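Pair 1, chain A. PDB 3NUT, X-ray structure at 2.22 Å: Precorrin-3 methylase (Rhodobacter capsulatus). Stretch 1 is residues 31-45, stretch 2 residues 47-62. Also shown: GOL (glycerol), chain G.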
# COMPACT_ATOMS: atom_id res chain seq x y z
N ALA A 31 8.18 -7.17 17.84
CA ALA A 31 9.49 -6.51 17.74
C ALA A 31 9.66 -5.43 18.81
O ALA A 31 10.72 -5.30 19.44
CB ALA A 31 9.69 -5.91 16.33
N LEU A 32 8.62 -4.63 19.02
CA LEU A 32 8.65 -3.56 20.01
C LEU A 32 8.84 -4.16 21.40
O LEU A 32 9.52 -3.56 22.24
CB LEU A 32 7.37 -2.69 19.96
CG LEU A 32 7.14 -1.70 18.79
CD1 LEU A 32 5.70 -1.22 18.74
CD2 LEU A 32 8.10 -0.49 18.86
N ALA A 33 8.25 -5.33 21.66
CA ALA A 33 8.43 -6.00 22.96
C ALA A 33 9.84 -6.59 23.11
O ALA A 33 10.29 -6.85 24.23
CB ALA A 33 7.35 -7.12 23.19
N GLU A 34 10.54 -6.77 21.98
CA GLU A 34 11.93 -7.29 21.99
C GLU A 34 13.04 -6.24 21.99
O GLU A 34 14.17 -6.57 22.30
CB GLU A 34 12.18 -8.17 20.78
CG GLU A 34 11.64 -9.53 20.86
CD GLU A 34 12.64 -10.51 20.32
OE1 GLU A 34 12.47 -10.93 19.16
OE2 GLU A 34 13.61 -10.81 21.07
N ALA A 35 12.72 -5.01 21.59
CA ALA A 35 13.68 -3.90 21.52
C ALA A 35 14.43 -3.63 22.81
O ALA A 35 13.80 -3.51 23.86
CB ALA A 35 12.95 -2.65 21.14
N THR A 36 15.77 -3.47 22.74
CA THR A 36 16.51 -2.79 23.82
C THR A 36 16.48 -1.30 23.57
O THR A 36 16.59 -0.48 24.49
CB THR A 36 18.01 -3.21 23.89
OG1 THR A 36 18.66 -2.91 22.64
CG2 THR A 36 18.17 -4.72 24.20
N ASP A 37 16.38 -0.93 22.29
CA ASP A 37 16.42 0.45 21.92
C ASP A 37 15.32 0.82 20.91
O ASP A 37 15.15 0.17 19.89
CB ASP A 37 17.80 0.76 21.37
CG ASP A 37 18.92 0.53 22.40
OD1 ASP A 37 19.37 -0.61 22.59
OD2 ASP A 37 19.39 1.51 23.00
N ILE A 38 14.56 1.88 21.21
CA ILE A 38 13.64 2.45 20.22
C ILE A 38 14.11 3.82 19.73
O ILE A 38 14.42 4.70 20.52
CB ILE A 38 12.17 2.40 20.69
CG1 ILE A 38 11.83 0.95 21.09
CG2 ILE A 38 11.23 2.92 19.59
CD1 ILE A 38 10.56 0.76 21.94
N VAL A 39 14.20 3.99 18.41
CA VAL A 39 14.60 5.25 17.79
C VAL A 39 13.40 5.77 17.00
O VAL A 39 12.86 5.05 16.17
CB VAL A 39 15.80 5.01 16.81
CG1 VAL A 39 16.17 6.30 16.05
CG2 VAL A 39 16.99 4.45 17.56
N GLY A 40 12.95 7.00 17.29
CA GLY A 40 11.83 7.61 16.57
C GLY A 40 11.10 8.72 17.30
O GLY A 40 11.60 9.29 18.26
N TYR A 41 9.90 9.00 16.84
CA TYR A 41 9.16 10.14 17.30
C TYR A 41 8.37 9.72 18.52
O TYR A 41 7.35 9.06 18.41
CB TYR A 41 8.27 10.66 16.16
CG TYR A 41 7.38 11.83 16.55
CD1 TYR A 41 7.92 13.10 16.82
CD2 TYR A 41 5.99 11.68 16.63
CE1 TYR A 41 7.10 14.18 17.18
CE2 TYR A 41 5.17 12.74 16.97
CZ TYR A 41 5.72 13.99 17.26
OH TYR A 41 4.88 15.04 17.61
N ILE A 42 8.85 10.14 19.68
CA ILE A 42 8.38 9.67 20.97
C ILE A 42 6.84 9.66 21.20
O ILE A 42 6.29 8.70 21.77
CB ILE A 42 9.16 10.38 22.12
CG1 ILE A 42 10.68 10.14 21.97
CG2 ILE A 42 8.69 9.89 23.47
CD1 ILE A 42 11.14 8.66 22.17
N PRO A 43 6.13 10.71 20.77
CA PRO A 43 4.66 10.59 20.94
C PRO A 43 4.07 9.31 20.30
O PRO A 43 3.11 8.78 20.81
CB PRO A 43 4.13 11.86 20.27
CG PRO A 43 5.23 12.85 20.43
CD PRO A 43 6.52 12.06 20.31
N TYR A 44 4.70 8.78 19.25
CA TYR A 44 4.30 7.47 18.71
C TYR A 44 4.41 6.30 19.69
O TYR A 44 3.67 5.33 19.58
CB TYR A 44 5.10 7.10 17.47
CG TYR A 44 4.85 7.97 16.27
CD1 TYR A 44 3.67 8.71 16.14
CD2 TYR A 44 5.81 8.07 15.25
CE1 TYR A 44 3.44 9.50 15.04
CE2 TYR A 44 5.59 8.87 14.13
CZ TYR A 44 4.41 9.57 14.04
OH TYR A 44 4.20 10.37 12.95
N VAL A 45 5.34 6.38 20.63
CA VAL A 45 5.62 5.25 21.50
C VAL A 45 5.63 5.62 22.98
O VAL A 45 6.15 4.88 23.82
CB VAL A 45 6.93 4.55 21.08
CG1 VAL A 45 6.80 3.98 19.66
CG2 VAL A 45 8.13 5.49 21.17
N ARG A 47 3.55 5.32 25.31
CA ARG A 47 3.02 4.30 26.24
C ARG A 47 3.68 2.91 26.16
O ARG A 47 3.13 1.93 26.67
CB ARG A 47 1.51 4.18 26.10
CG ARG A 47 0.72 5.49 26.48
CD ARG A 47 -0.65 5.49 25.81
NE ARG A 47 -0.56 4.87 24.49
CZ ARG A 47 -1.57 4.26 23.86
NH1 ARG A 47 -2.78 4.21 24.42
NH2 ARG A 47 -1.36 3.70 22.67
N ILE A 48 4.85 2.82 25.53
CA ILE A 48 5.66 1.61 25.57
C ILE A 48 5.78 1.08 27.00
O ILE A 48 6.01 1.86 27.95
CB ILE A 48 7.09 1.87 24.99
CG1 ILE A 48 7.91 0.58 24.90
CG2 ILE A 48 7.84 2.95 25.82
CD1 ILE A 48 7.38 -0.45 23.95
N ALA A 49 5.60 -0.22 27.19
CA ALA A 49 5.68 -0.81 28.52
C ALA A 49 7.10 -0.65 29.05
O ALA A 49 8.02 -1.09 28.39
CB ALA A 49 5.26 -2.30 28.49
N PRO A 50 7.29 -0.04 30.23
CA PRO A 50 8.64 0.10 30.79
C PRO A 50 9.21 -1.24 31.22
O PRO A 50 8.46 -2.14 31.62
CB PRO A 50 8.43 0.97 32.03
CG PRO A 50 7.15 1.73 31.75
CD PRO A 50 6.30 0.72 31.02
N ARG A 51 10.52 -1.37 31.13
CA ARG A 51 11.19 -2.57 31.63
C ARG A 51 12.71 -2.39 31.69
O ARG A 51 13.28 -1.55 31.02
CB ARG A 51 10.83 -3.82 30.82
CG ARG A 51 11.52 -3.93 29.43
CD ARG A 51 10.59 -3.41 28.36
NE ARG A 51 11.09 -3.60 26.99
CZ ARG A 51 10.33 -3.46 25.91
NH1 ARG A 51 9.04 -3.15 26.03
NH2 ARG A 51 10.87 -3.62 24.71
N GLU A 52 13.33 -3.21 32.51
CA GLU A 52 14.76 -3.18 32.75
C GLU A 52 15.47 -3.25 31.39
O GLU A 52 15.22 -4.15 30.61
CB GLU A 52 15.13 -4.35 33.70
CG GLU A 52 16.56 -4.93 33.62
CD GLU A 52 16.65 -6.37 34.18
OE1 GLU A 52 16.20 -6.61 35.35
OE2 GLU A 52 17.17 -7.26 33.45
N GLY A 53 16.30 -2.25 31.11
CA GLY A 53 17.14 -2.24 29.93
C GLY A 53 16.63 -1.46 28.72
O GLY A 53 17.40 -1.22 27.78
N LEU A 54 15.35 -1.06 28.73
CA LEU A 54 14.74 -0.34 27.59
C LEU A 54 15.12 1.11 27.56
O LEU A 54 14.93 1.83 28.53
CB LEU A 54 13.20 -0.47 27.54
CG LEU A 54 12.48 0.38 26.48
CD1 LEU A 54 12.71 -0.14 25.06
CD2 LEU A 54 10.98 0.49 26.78
N THR A 55 15.58 1.56 26.39
CA THR A 55 15.96 2.94 26.21
C THR A 55 15.41 3.51 24.89
O THR A 55 15.34 2.82 23.86
CB THR A 55 17.48 3.14 26.42
OG1 THR A 55 17.97 4.10 25.49
CG2 THR A 55 18.25 1.89 26.16
N LEU A 56 15.01 4.77 24.94
CA LEU A 56 14.36 5.46 23.83
C LEU A 56 15.22 6.62 23.36
O LEU A 56 15.79 7.32 24.19
CB LEU A 56 13.02 6.01 24.28
CG LEU A 56 11.69 5.29 24.15
CD1 LEU A 56 11.73 3.89 24.67
CD2 LEU A 56 10.63 6.13 24.85
N HIS A 57 15.28 6.82 22.05
CA HIS A 57 16.15 7.83 21.45
C HIS A 57 15.28 8.75 20.62
O HIS A 57 14.92 8.41 19.51
CB HIS A 57 17.24 7.18 20.57
CG HIS A 57 18.02 6.12 21.27
ND1 HIS A 57 19.28 6.34 21.80
CD2 HIS A 57 17.72 4.83 21.56
CE1 HIS A 57 19.71 5.24 22.38
NE2 HIS A 57 18.79 4.31 22.25
N PRO A 58 14.97 9.95 21.15
CA PRO A 58 13.98 10.84 20.49
C PRO A 58 14.49 11.47 19.18
O PRO A 58 15.60 11.98 19.11
CB PRO A 58 13.71 11.93 21.55
CG PRO A 58 14.39 11.42 22.82
CD PRO A 58 15.52 10.56 22.37
N THR A 59 13.70 11.38 18.13
CA THR A 59 14.03 12.08 16.91
C THR A 59 12.82 12.92 16.56
O THR A 59 11.73 12.72 17.10
CB THR A 59 14.39 11.11 15.71
OG1 THR A 59 13.20 10.61 15.11
CG2 THR A 59 15.23 9.93 16.16
N ASP A 60 13.01 13.87 15.66
CA ASP A 60 11.87 14.63 15.18
C ASP A 60 11.17 13.78 14.12
O ASP A 60 11.61 12.67 13.81
CB ASP A 60 12.31 15.99 14.65
CG ASP A 60 13.22 15.86 13.47
OD1 ASP A 60 13.14 14.82 12.78
OD2 ASP A 60 14.01 16.80 13.23
N ASN A 61 10.08 14.28 13.56
CA ASN A 61 9.34 13.40 12.66
C ASN A 61 9.80 13.45 11.21
O ASN A 61 9.02 13.73 10.32
CB ASN A 61 7.83 13.57 12.79
CG ASN A 61 7.13 12.25 12.65
OD1 ASN A 61 7.70 11.23 13.02
ND2 ASN A 61 5.93 12.25 12.09
N ARG A 62 11.07 13.15 10.99
CA ARG A 62 11.67 13.40 9.69
C ARG A 62 12.64 12.28 9.32
O ARG A 62 13.16 11.61 10.19
CB ARG A 62 12.40 14.73 9.78
CG ARG A 62 12.28 15.65 8.57
CD ARG A 62 12.71 17.08 8.96
NE ARG A 62 13.65 17.05 10.09
CZ ARG A 62 14.98 16.91 9.99
NH1 ARG A 62 15.58 16.79 8.80
NH2 ARG A 62 15.73 16.88 11.09
C1 GOL G . 2.90 0.64 22.97
O1 GOL G . 1.58 0.60 23.47
C2 GOL G . 3.01 1.78 21.96
O2 GOL G . 4.21 1.67 21.22
C3 GOL G . 2.94 3.15 22.65
O3 GOL G . 1.90 3.97 22.13
O HOH W 1 10.88 12.47 19.57

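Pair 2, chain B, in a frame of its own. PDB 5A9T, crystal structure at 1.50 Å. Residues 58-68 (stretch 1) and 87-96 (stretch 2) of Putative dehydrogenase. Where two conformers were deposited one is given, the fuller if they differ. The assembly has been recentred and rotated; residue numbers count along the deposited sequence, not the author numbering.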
# COMPACT_ATOMS: atom_id res chain seq x y z
N ALA B 58 3.74 -32.93 -28.90
CA ALA B 58 4.27 -32.03 -27.91
C ALA B 58 4.19 -32.63 -26.50
O ALA B 58 5.13 -32.60 -25.76
CB ALA B 58 3.49 -30.75 -27.91
N VAL B 59 3.03 -33.19 -26.18
CA VAL B 59 2.84 -33.85 -24.86
C VAL B 59 3.82 -35.02 -24.71
O VAL B 59 4.39 -35.27 -23.58
CB VAL B 59 1.36 -34.32 -24.75
CG1 VAL B 59 1.10 -35.29 -23.62
CG2 VAL B 59 0.49 -33.06 -24.53
N SER B 60 3.98 -35.82 -25.78
CA SER B 60 4.81 -37.03 -25.68
C SER B 60 6.31 -36.73 -25.55
O SER B 60 7.11 -37.63 -25.22
CB SER B 60 4.53 -37.95 -26.90
OG SER B 60 3.18 -38.35 -26.98
N ALA B 61 6.76 -35.48 -25.81
CA ALA B 61 8.16 -35.11 -25.82
C ALA B 61 8.77 -35.03 -24.43
O ALA B 61 10.00 -35.10 -24.26
CB ALA B 61 8.40 -33.78 -26.53
N SER B 62 7.92 -34.75 -23.43
CA SER B 62 8.38 -34.36 -22.12
C SER B 62 7.45 -34.89 -21.06
O SER B 62 6.30 -35.01 -21.29
CB SER B 62 8.47 -32.80 -21.94
OG SER B 62 9.05 -32.19 -23.11
N ARG B 63 8.00 -35.15 -19.85
CA ARG B 63 7.14 -35.44 -18.73
C ARG B 63 6.52 -34.11 -18.19
O ARG B 63 5.33 -34.08 -17.84
CB ARG B 63 7.87 -36.16 -17.62
CG ARG B 63 7.12 -36.28 -16.30
CD ARG B 63 7.84 -37.21 -15.32
NE ARG B 63 7.38 -37.05 -13.90
CZ ARG B 63 6.27 -37.52 -13.42
NH1 ARG B 63 5.36 -38.17 -14.15
NH2 ARG B 63 5.92 -37.40 -12.15
N LEU B 64 7.34 -33.06 -18.14
CA LEU B 64 6.91 -31.75 -17.61
C LEU B 64 6.31 -30.92 -18.72
O LEU B 64 6.97 -30.60 -19.71
CB LEU B 64 8.12 -31.02 -16.99
CG LEU B 64 7.73 -29.61 -16.45
CD1 LEU B 64 6.74 -29.69 -15.37
CD2 LEU B 64 9.01 -28.93 -16.03
N LEU B 65 5.02 -30.65 -18.58
CA LEU B 65 4.21 -29.90 -19.56
C LEU B 65 3.83 -28.59 -18.88
O LEU B 65 3.02 -28.58 -17.96
CB LEU B 65 2.98 -30.63 -19.97
CG LEU B 65 3.24 -32.10 -20.35
CD1 LEU B 65 1.91 -32.88 -20.50
CD2 LEU B 65 4.14 -32.31 -21.58
N VAL B 66 4.40 -27.48 -19.33
CA VAL B 66 4.09 -26.12 -18.86
C VAL B 66 3.06 -25.49 -19.72
O VAL B 66 3.30 -25.40 -20.98
CB VAL B 66 5.37 -25.30 -18.83
CG1 VAL B 66 5.08 -23.87 -18.40
CG2 VAL B 66 6.36 -25.85 -17.83
N VAL B 67 1.84 -25.27 -19.23
CA VAL B 67 0.71 -24.89 -20.06
C VAL B 67 0.40 -23.40 -19.78
O VAL B 67 0.21 -23.03 -18.60
CB VAL B 67 -0.46 -25.80 -19.84
CG1 VAL B 67 -1.62 -25.37 -20.74
CG2 VAL B 67 -0.12 -27.23 -20.14
N CYS B 68 0.28 -22.58 -20.83
CA CYS B 68 -0.06 -21.16 -20.69
C CYS B 68 -0.91 -20.77 -21.91
O CYS B 68 -0.43 -20.14 -22.88
CB CYS B 68 1.21 -20.38 -20.53
SG CYS B 68 0.90 -18.67 -19.99
N ARG B 87 -1.16 -39.67 -19.58
CA ARG B 87 -0.88 -40.54 -18.45
C ARG B 87 0.60 -40.62 -18.11
O ARG B 87 1.43 -40.81 -19.00
CB ARG B 87 -1.40 -41.97 -18.75
CG ARG B 87 -1.36 -42.86 -17.54
CD ARG B 87 -2.05 -44.22 -17.85
NE ARG B 87 -3.51 -43.98 -18.08
CZ ARG B 87 -4.42 -43.71 -17.16
NH1 ARG B 87 -4.15 -43.55 -15.87
NH2 ARG B 87 -5.67 -43.44 -17.58
N GLY B 88 0.93 -40.44 -16.86
CA GLY B 88 2.25 -40.45 -16.44
C GLY B 88 3.11 -39.26 -16.67
O GLY B 88 4.32 -39.29 -16.51
N ARG B 89 2.44 -38.19 -17.07
CA ARG B 89 3.08 -36.85 -17.26
C ARG B 89 2.52 -35.93 -16.27
O ARG B 89 1.78 -36.30 -15.34
CB ARG B 89 2.89 -36.40 -18.71
CG ARG B 89 3.38 -37.45 -19.73
CD ARG B 89 3.32 -36.99 -21.17
NE ARG B 89 3.65 -38.13 -22.05
CZ ARG B 89 4.90 -38.45 -22.32
NH1 ARG B 89 5.94 -37.74 -22.02
NH2 ARG B 89 5.15 -39.61 -22.96
N VAL B 90 3.05 -34.68 -16.27
CA VAL B 90 2.73 -33.62 -15.26
C VAL B 90 2.36 -32.37 -16.00
O VAL B 90 3.09 -31.94 -16.90
CB VAL B 90 3.94 -33.41 -14.36
CG1 VAL B 90 3.80 -32.16 -13.52
CG2 VAL B 90 4.19 -34.67 -13.53
N VAL B 91 1.27 -31.73 -15.58
CA VAL B 91 0.84 -30.41 -16.09
C VAL B 91 1.09 -29.39 -15.01
O VAL B 91 0.59 -29.52 -13.88
CB VAL B 91 -0.61 -30.47 -16.50
CG1 VAL B 91 -1.14 -29.03 -16.66
CG2 VAL B 91 -0.81 -31.30 -17.80
N VAL B 92 1.83 -28.34 -15.35
CA VAL B 92 1.96 -27.11 -14.59
C VAL B 92 1.20 -26.07 -15.36
O VAL B 92 1.64 -25.62 -16.44
CB VAL B 92 3.39 -26.74 -14.35
CG1 VAL B 92 3.50 -25.43 -13.56
CG2 VAL B 92 4.14 -27.80 -13.60
N ASN B 93 0.01 -25.70 -14.85
CA ASN B 93 -0.87 -24.78 -15.49
C ASN B 93 -0.68 -23.38 -14.95
O ASN B 93 -1.03 -23.15 -13.80
CB ASN B 93 -2.30 -25.21 -15.25
CG ASN B 93 -3.30 -24.41 -16.08
OD1 ASN B 93 -2.96 -23.47 -16.79
ND2 ASN B 93 -4.63 -24.81 -15.98
N LEU B 94 -0.24 -22.49 -15.84
CA LEU B 94 0.09 -21.09 -15.43
C LEU B 94 -0.97 -20.14 -15.89
O LEU B 94 -0.75 -18.90 -15.77
CB LEU B 94 1.46 -20.75 -15.85
CG LEU B 94 2.57 -21.59 -15.29
CD1 LEU B 94 3.94 -21.22 -15.82
CD2 LEU B 94 2.61 -21.58 -13.76
N ASN B 95 -2.15 -20.58 -16.27
CA ASN B 95 -3.20 -19.58 -16.67
C ASN B 95 -4.58 -19.97 -16.35
O ASN B 95 -5.49 -19.84 -17.23
CB ASN B 95 -3.00 -19.08 -18.10
CG ASN B 95 -3.83 -17.81 -18.45
OD1 ASN B 95 -4.05 -17.00 -17.61
ND2 ASN B 95 -4.35 -17.74 -19.70
N SER B 96 -4.83 -20.47 -15.14
CA SER B 96 -6.21 -20.71 -14.78
C SER B 96 -6.91 -19.34 -14.55
O SER B 96 -6.38 -18.38 -14.00
CB SER B 96 -6.42 -21.53 -13.56
OG SER B 96 -6.03 -22.86 -13.67
O HOH W 2 2.29 -38.62 -13.42

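What backbone arrangement do the two pairs share? In each, the first stretch leaves the end of a helix, makes a short loop and enters a strand, and a strand of the second stretch runs alongside it in the same direction. The strand axes approach to 4.7 Å at 15° in pair 1 and to 4.8 Å at 24° in pair 2. Fourteen central residues superpose with an RMSD of 0.9 Å. Ile A38 falls on Leu B65, Val A39 on Val B66, Leu A56 on Val B91 and His A57 on Val B92, so the register is the same in both sheets.

How does the backbone hold that register? As in any parallel ladder, alternate residues of one strand bond through N and O to two different residues of the other. In pair 1, Ile A38 N donates to Thr A55 O (2.9 Å) and Ile A38 O accepts from His A57 N (2.8 Å). The matching Leu B65 does the same, its N reaching Val B90 O and its O receiving Val B92 N, both at 2.9 Å. The ladder opens with Thr A55 N to Thr A36 O (3.0 Å), or Val B90 N to Arg B63 O (2.8 Å). In pair 1 it continues to Thr A59 N on Gly A40 O (3.0 Å); in pair 2 Leu B94, the match of Thr A59, donates through N to Val B67 O (2.8 Å).

What fills the faces of the sheet? On the face of Asp A37, Thr A55, Val A39 and His A57, pair 1 uses polarity: His A57 NE2 donates to Asp A37 OD2 at 3.0 Å, although the place of that oxygen is less sure. The matching positions in pair 2 are Leu B64 and Val B92, and there the link is apolar, with Leu B64 CD1 3.7 Å from Val B92 CG2. The other face is apolar in both around the matched pairs Ile A38 with Leu A56 and Leu B65 with Val B91. Ile A38 CB lies 4.3 Å from Leu A56 CD1, whereas Leu B65 CD1 lies 4.1 Å from Val B91 CG2. Ile A38 CD1 also meets Leu A54 CD1 at 3.9 Å; at the position of Leu A54, pair 2 has Arg B89, whose CB is 4.1 Å from Leu B65 CD1.

How is the loop before the first strand tied down? Both pairs use an arginine from the second stretch, but from different positions. Arg A51, which has no counterpart in the superposition, bonds through NH2 to Leu A32 O (2.8 Å) and Ala A35 O (3.1 Å), bridging the helix end and the loop. In pair 2, Arg B89 NH1 donates to Ser B62 O at 2.8 Å, and Ser B62 is the match of Ala A35. The same carbonyl position thus accepts a hydrogen bond from a guanidinium each time. Just before Leu A54 and Arg B89, the matched Gly A53 and Gly B88 both have positive phi, where a CB would jam against the preceding carbonyl O.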